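Nucleoporin NUP170 (Chaetomium thermophilum, PDB 5HAX) probably serves as a structural scaffold nucleoporin of the nuclear pore complex, joining a beta-propeller to a helical domain. Local coordinates at residues M167-G172 and H198-Q203; S249-Y254 and Q340-Q345. All blocks are in the same frame, centred on the assembly; numbering follows the deposited sequence.

Contact 1. Residues M167-G172 and H198-Q203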
ATOM      1  N   MET A 167       9.263 -29.644 -13.050  1.00 71.62           N
ATOM      2  CA  MET A 167       9.509 -28.504 -13.924  1.00 64.40           C
ATOM      3  C   MET A 167      10.869 -27.904 -13.590  1.00 64.29           C
ATOM      4  O   MET A 167      11.079 -27.410 -12.476  1.00 58.14           O
ATOM      5  CB  MET A 167       8.408 -27.455 -13.765  1.00 63.02           C
ATOM      6  CG  MET A 167       7.029 -27.927 -14.197  1.00 53.22           C
ATOM      7  SD  MET A 167       5.741 -26.717 -13.840  1.00 63.00           S
ATOM      8  CE  MET A 167       4.303 -27.541 -14.521  1.00 74.39           C
ATOM      9  N   SER A 168      11.787 -27.949 -14.552  1.00 67.21           N
ATOM     10  CA  SER A 168      13.115 -27.379 -14.371  1.00 62.11           C
ATOM     11  C   SER A 168      13.778 -27.249 -15.733  1.00 69.38           C
ATOM     12  O   SER A 168      13.418 -27.945 -16.687  1.00 71.77           O
ATOM     13  CB  SER A 168      13.975 -28.234 -13.435  1.00 59.01           C
ATOM     14  OG  SER A 168      14.346 -29.451 -14.058  1.00 74.04           O
ATOM     15  N   VAL A 169      14.752 -26.344 -15.810  1.00 63.91           N
ATOM     16  CA  VAL A 169      15.507 -26.104 -17.033  1.00 59.30           C
ATOM     17  C   VAL A 169      16.949 -25.793 -16.669  1.00 61.72           C
ATOM     18  O   VAL A 169      17.234 -25.182 -15.634  1.00 60.51           O
ATOM     19  CB  VAL A 169      14.914 -24.950 -17.873  1.00 67.11           C
ATOM     20  CG1 VAL A 169      13.689 -25.418 -18.640  1.00 78.53           C
ATOM     21  CG2 VAL A 169      14.589 -23.752 -16.991  1.00 64.34           C
ATOM     22  N   HIS A 170      17.864 -26.225 -17.532  1.00 67.04           N
ATOM     23  CA  HIS A 170      19.268 -25.889 -17.360  1.00 69.37           C
ATOM     24  C   HIS A 170      19.460 -24.385 -17.500  1.00 63.62           C
ATOM     25  O   HIS A 170      18.863 -23.742 -18.369  1.00 59.75           O
ATOM     26  CB  HIS A 170      20.119 -26.640 -18.383  1.00 65.25           C
ATOM     27  CG  HIS A 170      20.085 -28.126 -18.211  1.00 82.95           C
ATOM     28  ND1 HIS A 170      20.025 -29.000 -19.274  1.00 95.63           N
ATOM     29  CD2 HIS A 170      20.102 -28.893 -17.095  1.00 89.49           C
ATOM     30  CE1 HIS A 170      20.006 -30.241 -18.822  1.00104.02           C
ATOM     31  NE2 HIS A 170      20.052 -30.204 -17.502  1.00108.16           N
ATOM     32  N   ARG A 171      20.290 -23.821 -16.621  1.00 56.01           N
ATOM     33  CA  ARG A 171      20.455 -22.373 -16.575  1.00 53.13           C
ATOM     34  C   ARG A 171      21.109 -21.853 -17.847  1.00 65.39           C
ATOM     35  O   ARG A 171      20.565 -20.976 -18.527  1.00 65.02           O
ATOM     36  CB  ARG A 171      21.293 -21.978 -15.358  1.00 58.48           C
ATOM     37  CG  ARG A 171      21.320 -20.480 -15.101  1.00 50.74           C
ATOM     38  CD  ARG A 171      22.483 -20.083 -14.212  1.00 54.14           C
ATOM     39  NE  ARG A 171      23.760 -20.139 -14.918  1.00 51.41           N
ATOM     40  CZ  ARG A 171      24.918 -19.739 -14.404  1.00 52.74           C
ATOM     41  NH1 ARG A 171      24.964 -19.248 -13.172  1.00 52.56           N
ATOM     42  NH2 ARG A 171      26.030 -19.826 -15.120  1.00 55.96           N
ATOM     43  N   GLY A 172      22.276 -22.384 -18.177  1.00 67.23           N
ATOM     44  CA  GLY A 172      23.095 -21.841 -19.233  1.00 60.54           C
ATOM     45  C   GLY A 172      24.278 -21.070 -18.686  1.00 51.90           C
ATOM     46  O   GLY A 172      24.711 -21.251 -17.545  1.00 64.88           O
ATOM     47  N   HIS A 198      15.765 -13.268 -19.487  1.00 43.04           N
ATOM     48  CA  HIS A 198      15.193 -14.548 -19.866  1.00 45.93           C
ATOM     49  C   HIS A 198      13.808 -14.690 -19.252  1.00 46.00           C
ATOM     50  O   HIS A 198      13.459 -14.007 -18.286  1.00 43.57           O
ATOM     51  CB  HIS A 198      16.081 -15.712 -19.408  1.00 45.21           C
ATOM     52  CG  HIS A 198      17.465 -15.682 -19.976  1.00 53.18           C
ATOM     53  ND1 HIS A 198      18.473 -14.907 -19.441  1.00 49.57           N
ATOM     54  CD2 HIS A 198      18.012 -16.337 -21.027  1.00 52.32           C
ATOM     55  CE1 HIS A 198      19.580 -15.087 -20.139  1.00 47.06           C
ATOM     56  NE2 HIS A 198      19.327 -15.950 -21.108  1.00 49.03           N
ATOM     57  N   GLU A 199      13.021 -15.593 -19.832  1.00 45.25           N
ATOM     58  CA  GLU A 199      11.702 -15.932 -19.317  1.00 50.31           C
ATOM     59  C   GLU A 199      11.579 -17.444 -19.246  1.00 52.71           C
ATOM     60  O   GLU A 199      12.048 -18.154 -20.142  1.00 53.53           O
ATOM     61  CB  GLU A 199      10.579 -15.353 -20.193  1.00 43.70           C
ATOM     62  CG  GLU A 199       9.174 -15.721 -19.711  1.00 48.37           C
ATOM     63  CD  GLU A 199       8.077 -14.955 -20.425  1.00 54.12           C
ATOM     64  OE1 GLU A 199       8.381 -14.241 -21.403  1.00 50.70           O
ATOM     65  OE2 GLU A 199       6.905 -15.065 -20.003  1.00 44.59           O
ATOM     66  N   ILE A 200      10.962 -17.931 -18.174  1.00 48.53           N
ATOM     67  CA  ILE A 200      10.689 -19.353 -17.999  1.00 47.71           C
ATOM     68  C   ILE A 200       9.223 -19.595 -18.332  1.00 49.91           C
ATOM     69  O   ILE A 200       8.332 -18.953 -17.761  1.00 52.73           O
ATOM     70  CB  ILE A 200      11.017 -19.823 -16.572  1.00 46.75           C
ATOM     71  CG1 ILE A 200      12.529 -19.742 -16.338  1.00 51.83           C
ATOM     72  CG2 ILE A 200      10.503 -21.256 -16.352  1.00 52.80           C
ATOM     73  CD1 ILE A 200      12.995 -20.355 -15.037  1.00 57.00           C
ATOM     74  N   PHE A 201       8.979 -20.513 -19.261  1.00 50.18           N
ATOM     75  CA  PHE A 201       7.642 -20.980 -19.591  1.00 60.68           C
ATOM     76  C   PHE A 201       7.410 -22.340 -18.949  1.00 55.32           C
ATOM     77  O   PHE A 201       8.340 -23.134 -18.788  1.00 49.43           O
ATOM     78  CB  PHE A 201       7.454 -21.093 -21.105  1.00 61.44           C
ATOM     79  CG  PHE A 201       7.720 -19.820 -21.850  1.00 65.85           C
ATOM     80  CD1 PHE A 201       6.729 -18.864 -21.991  1.00 67.25           C
ATOM     81  CD2 PHE A 201       8.958 -19.583 -22.419  1.00 69.42           C
ATOM     82  CE1 PHE A 201       6.970 -17.692 -22.680  1.00 69.84           C
ATOM     83  CE2 PHE A 201       9.205 -18.417 -23.109  1.00 72.18           C
ATOM     84  CZ  PHE A 201       8.211 -17.467 -23.242  1.00 68.42           C
ATOM     85  N   TYR A 202       6.160 -22.608 -18.582  1.00 59.31           N
ATOM     86  CA  TYR A 202       5.809 -23.940 -18.120  1.00 61.52           C
ATOM     87  C   TYR A 202       4.328 -24.189 -18.361  1.00 60.94           C
ATOM     88  O   TYR A 202       3.517 -23.259 -18.375  1.00 52.64           O
ATOM     89  CB  TYR A 202       6.168 -24.150 -16.641  1.00 53.29           C
ATOM     90  CG  TYR A 202       5.423 -23.277 -15.652  1.00 54.18           C
ATOM     91  CD1 TYR A 202       4.223 -23.696 -15.094  1.00 61.58           C
ATOM     92  CD2 TYR A 202       5.937 -22.050 -15.255  1.00 54.20           C
ATOM     93  CE1 TYR A 202       3.546 -22.910 -14.181  1.00 55.51           C
ATOM     94  CE2 TYR A 202       5.267 -21.257 -14.342  1.00 50.15           C
ATOM     95  CZ  TYR A 202       4.072 -21.692 -13.808  1.00 60.06           C
ATOM     96  OH  TYR A 202       3.403 -20.905 -12.901  1.00 54.99           O
ATOM     97  N   GLN A 203       3.993 -25.462 -18.560  1.00 65.41           N
ATOM     98  CA  GLN A 203       2.635 -25.877 -18.873  1.00 69.45           C
ATOM     99  C   GLN A 203       2.369 -27.226 -18.221  1.00 70.44           C
ATOM    100  O   GLN A 203       3.293 -27.953 -17.847  1.00 62.55           O
ATOM    101  CB  GLN A 203       2.409 -25.962 -20.386  1.00 64.67           C
ATOM    102  CG  GLN A 203       3.327 -26.951 -21.088  1.00 64.69           C
ATOM    103  CD  GLN A 203       3.186 -26.908 -22.595  1.00 79.98           C
ATOM    104  OE1 GLN A 203       2.258 -26.297 -23.125  1.00 80.24           O
ATOM    105  NE2 GLN A 203       4.111 -27.555 -23.295  1.00 80.80           N
TER

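Contact 2. Residues S249-Y254 and Q340-Q345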
ATOM      1  N   SER A 249      24.087   2.203 -14.489  1.00 36.54           N
ATOM      2  CA  SER A 249      22.934   3.058 -14.230  1.00 31.77           C
ATOM      3  C   SER A 249      22.075   3.273 -15.473  1.00 35.81           C
ATOM      4  O   SER A 249      21.355   4.271 -15.563  1.00 41.80           O
ATOM      5  CB  SER A 249      23.364   4.408 -13.638  1.00 37.40           C
ATOM      6  OG  SER A 249      24.104   4.214 -12.443  1.00 34.14           O
ATOM      7  N   THR A 250      22.131   2.350 -16.432  1.00 35.32           N
ATOM      8  CA  THR A 250      21.248   2.393 -17.593  1.00 36.32           C
ATOM      9  C   THR A 250      19.895   1.786 -17.240  1.00 39.30           C
ATOM     10  O   THR A 250      19.828   0.708 -16.640  1.00 33.73           O
ATOM     11  CB  THR A 250      21.865   1.637 -18.769  1.00 40.10           C
ATOM     12  OG1 THR A 250      23.063   2.301 -19.189  1.00 41.75           O
ATOM     13  CG2 THR A 250      20.890   1.568 -19.947  1.00 39.98           C
ATOM     14  N   ILE A 251      18.824   2.473 -17.631  1.00 35.81           N
ATOM     15  CA  ILE A 251      17.453   2.035 -17.388  1.00 37.34           C
ATOM     16  C   ILE A 251      16.879   1.546 -18.710  1.00 41.51           C
ATOM     17  O   ILE A 251      16.799   2.310 -19.680  1.00 40.80           O
ATOM     18  CB  ILE A 251      16.587   3.166 -16.811  1.00 38.69           C
ATOM     19  CG1 ILE A 251      17.180   3.686 -15.498  1.00 36.67           C
ATOM     20  CG2 ILE A 251      15.154   2.685 -16.604  1.00 41.09           C
ATOM     21  CD1 ILE A 251      16.481   4.923 -14.963  1.00 35.49           C
ATOM     22  N   ARG A 252      16.468   0.281 -18.745  1.00 34.46           N
ATOM     23  CA  ARG A 252      15.841  -0.313 -19.915  1.00 34.46           C
ATOM     24  C   ARG A 252      14.388  -0.642 -19.601  1.00 40.49           C
ATOM     25  O   ARG A 252      14.082  -1.161 -18.523  1.00 36.23           O
ATOM     26  CB  ARG A 252      16.587  -1.576 -20.353  1.00 34.07           C
ATOM     27  CG  ARG A 252      17.990  -1.305 -20.885  1.00 39.43           C
ATOM     28  CD  ARG A 252      18.735  -2.597 -21.189  1.00 41.68           C
ATOM     29  NE  ARG A 252      19.983  -2.360 -21.913  1.00 41.65           N
ATOM     30  CZ  ARG A 252      21.147  -2.058 -21.340  1.00 48.30           C
ATOM     31  NH1 ARG A 252      21.239  -1.940 -20.022  1.00 40.90           N
ATOM     32  NH2 ARG A 252      22.223  -1.868 -22.091  1.00 48.95           N
ATOM     33  N   THR A 253      13.497  -0.323 -20.538  1.00 38.88           N
ATOM     34  CA  THR A 253      12.067  -0.579 -20.404  1.00 44.59           C
ATOM     35  C   THR A 253      11.648  -1.603 -21.448  1.00 44.82           C
ATOM     36  O   THR A 253      11.971  -1.456 -22.631  1.00 40.93           O
ATOM     37  CB  THR A 253      11.251   0.706 -20.577  1.00 43.32           C
ATOM     38  OG1 THR A 253      11.696   1.690 -19.635  1.00 43.39           O
ATOM     39  CG2 THR A 253       9.755   0.442 -20.369  1.00 42.58           C
ATOM     40  N   TYR A 254      10.933  -2.634 -21.004  1.00 39.99           N
ATOM     41  CA  TYR A 254      10.420  -3.689 -21.868  1.00 41.33           C
ATOM     42  C   TYR A 254       8.903  -3.734 -21.745  1.00 43.50           C
ATOM     43  O   TYR A 254       8.357  -3.527 -20.658  1.00 45.43           O
ATOM     44  CB  TYR A 254      11.011  -5.054 -21.494  1.00 39.99           C
ATOM     45  CG  TYR A 254      12.519  -5.126 -21.561  1.00 46.38           C
ATOM     46  CD1 TYR A 254      13.305  -4.594 -20.549  1.00 42.46           C
ATOM     47  CD2 TYR A 254      13.156  -5.740 -22.629  1.00 45.80           C
ATOM     48  CE1 TYR A 254      14.684  -4.660 -20.604  1.00 44.03           C
ATOM     49  CE2 TYR A 254      14.536  -5.814 -22.693  1.00 43.80           C
ATOM     50  CZ  TYR A 254      15.296  -5.274 -21.678  1.00 42.10           C
ATOM     51  OH  TYR A 254      16.668  -5.344 -21.734  1.00 43.85           O
ATOM     52  N   GLN A 340       7.614   4.863 -25.820  1.00 53.94           N
ATOM     53  CA  GLN A 340       8.809   4.892 -26.651  1.00 58.24           C
ATOM     54  C   GLN A 340       9.816   5.943 -26.208  1.00 53.86           C
ATOM     55  O   GLN A 340      10.893   6.036 -26.809  1.00 49.94           O
ATOM     56  CB  GLN A 340       8.431   5.135 -28.121  1.00 69.76           C
ATOM     57  CG  GLN A 340       7.572   4.032 -28.725  1.00 76.61           C
ATOM     58  CD  GLN A 340       8.275   2.685 -28.740  1.00 84.50           C
ATOM     59  OE1 GLN A 340       9.504   2.611 -28.758  1.00 77.96           O
ATOM     60  NE2 GLN A 340       7.494   1.609 -28.726  1.00 75.38           N
ATOM     61  N   SER A 341       9.509   6.718 -25.172  1.00 48.96           N
ATOM     62  CA  SER A 341      10.398   7.758 -24.679  1.00 48.08           C
ATOM     63  C   SER A 341      10.301   7.805 -23.162  1.00 48.78           C
ATOM     64  O   SER A 341       9.255   7.497 -22.585  1.00 49.65           O
ATOM     65  CB  SER A 341      10.041   9.125 -25.280  1.00 47.83           C
ATOM     66  OG  SER A 341      10.883  10.145 -24.775  1.00 73.43           O
ATOM     67  N   MET A 342      11.408   8.180 -22.523  1.00 44.21           N
ATOM     68  CA  MET A 342      11.477   8.331 -21.076  1.00 45.75           C
ATOM     69  C   MET A 342      12.320   9.555 -20.758  1.00 48.66           C
ATOM     70  O   MET A 342      13.389   9.749 -21.344  1.00 43.37           O
ATOM     71  CB  MET A 342      12.075   7.086 -20.402  1.00 44.32           C
ATOM     72  CG  MET A 342      12.354   7.257 -18.911  1.00 38.79           C
ATOM     73  SD  MET A 342      12.945   5.742 -18.123  1.00 48.53           S
ATOM     74  CE  MET A 342      11.447   4.763 -18.098  1.00 41.05           C
ATOM     75  N   GLN A 343      11.839  10.375 -19.824  1.00 44.08           N
ATOM     76  CA  GLN A 343      12.475  11.651 -19.527  1.00 42.54           C
ATOM     77  C   GLN A 343      12.452  11.920 -18.031  1.00 42.89           C
ATOM     78  O   GLN A 343      11.425  11.728 -17.371  1.00 43.39           O
ATOM     79  CB  GLN A 343      11.773  12.794 -20.271  1.00 45.93           C
ATOM     80  CG  GLN A 343      12.389  14.161 -20.036  1.00 65.27           C
ATOM     81  CD  GLN A 343      11.673  15.257 -20.801  1.00 73.46           C
ATOM     82  OE1 GLN A 343      10.862  14.985 -21.685  1.00 80.43           O
ATOM     83  NE2 GLN A 343      11.968  16.506 -20.459  1.00 75.88           N
ATOM     84  N   LEU A 344      13.587  12.376 -17.505  1.00 37.77           N
ATOM     85  CA  LEU A 344      13.645  12.838 -16.124  1.00 42.94           C
ATOM     86  C   LEU A 344      12.938  14.183 -16.011  1.00 50.23           C
ATOM     87  O   LEU A 344      13.373  15.174 -16.606  1.00 50.05           O
ATOM     88  CB  LEU A 344      15.093  12.946 -15.655  1.00 42.21           C
ATOM     89  CG  LEU A 344      15.301  13.635 -14.303  1.00 50.47           C
ATOM     90  CD1 LEU A 344      14.429  13.004 -13.227  1.00 51.54           C
ATOM     91  CD2 LEU A 344      16.766  13.585 -13.897  1.00 53.54           C
ATOM     92  N   GLN A 345      11.852  14.217 -15.241  1.00 46.79           N
ATOM     93  CA  GLN A 345      10.984  15.383 -15.127  1.00 48.99           C
ATOM     94  C   GLN A 345      11.101  16.105 -13.796  1.00 49.47           C
ATOM     95  O   GLN A 345      11.119  17.338 -13.771  1.00 48.12           O
ATOM     96  CB  GLN A 345       9.521  14.965 -15.327  1.00 54.36           C
ATOM     97  CG  GLN A 345       9.178  14.485 -16.728  1.00 65.17           C
ATOM     98  CD  GLN A 345       8.995  15.625 -17.710  1.00 63.03           C
ATOM     99  OE1 GLN A 345       9.396  16.759 -17.446  1.00 70.77           O
ATOM    100  NE2 GLN A 345       8.378  15.332 -18.848  1.00 62.20           N
TER

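Contact 1. Residues M167-G172 and H198-Q203
Met167 lies against the ring of Tyr202 in a Met-aromatic contact: SD is 3.6 Å from Tyr202 CD1 and 4.4 Å from the ring centroid, 47° off the ring normal, so the sulfur looks at the ring obliquely. The two side chains cross at about a right angle. Extended beyond CG (chi3 178°), the Met167 chain leaves CE 3.9 Å from Tyr202 CD1 and 3.5 Å from Gln203 O. Further along, Val169 CG2 meets Ile200 CD1 at 4.2 Å, a looser apolar touch. Tyr202 OH is hydrogen-bonded to the backbone N of Lys123, which helps hold the far end of the ring. Strand 142-151, beside 159-170 in the same blade, shares the packing: Met167 and Tyr202 both touch Leu145, Ile200 touches Ile143, and backbone hydrogen bonds tie Met167 to Leu145 and Val169 to Ile143. The contact thus joins the outermost strand 159-170 of one four-stranded propeller blade to strand 198-202, the third of four across the next. No hydrogen bond crosses between the segments; they meet mostly by van der Waals contact, with a methyl group set against one backbone carbonyl oxygen, so the join is non-directional and rests on side chains.

Contact 2. Residues S249-Y254 and Q340-Q345
Met342 reaches across to Ile251 and Thr253, and its thioether end meets both. CG stands anti to the backbone N (chi1 172°), and the chain runs straight as far as SD before bending at chi3, -72°, which turns CE toward the threonine. The sulfur and the methyl therefore serve different neighbours. SD approaches the CG2 branch of Ile251 at 4.1 Å, the two side chains crossing at about a right angle. CE lies 3.4 Å from Thr253 OG1, where the methionine comes in obliquely: a van der Waals contact between a methyl group and a hydroxyl oxygen.

Ile251 and Thr253 share nearly the same first torsion but offer different branches: SD meets the isoleucine branch anti to the backbone N, CE the threonine branch beside it. All three residues are buried, and their side chains set out toward the other strand. No hydrogen bond links the segments, and the nearest CA atoms, of Thr253 and Gln340, are 8.9 Å apart.

This is packing between two sheets, probably consecutive blades of the beta-propeller. Strand 251-255 is the third of four in the sheet spanning 230-268, between 241-246 and 263-268; strand 341-348 belongs to the sheet of 293-348, between 318-324 and the added edge strand 33-35. Ile266 of strand 263-268 touches both Thr253 and Met342, while Leu321 of strand 318-324 also packs on Met342. Lys268 NZ bonds to Met342 O, and Asp276 of helix 270-279 accepts from Leu344 N.

Both contacts belong to the beta-propeller and repeat one theme: a methionine packs on the third strand of an adjacent blade, with no hydrogen bond between the segments. Met167 comes from the blade earlier in the chain, Met342 from the later one. Contact 1 joins the blades 114-170 and 178-217, contact 2 the blades 230-268 and 293-348; between them lies the interface of 178-217 with 230-268, where Tyr254 touches Ile197. Contact 1 closes along the chain before contact 2 opens. Their centres are 28 Å apart and their nearest atoms about 8 Å, without touching. A phosphate ion, probably from the crystallisation liquor, pairs with Arg171 beside contact 1.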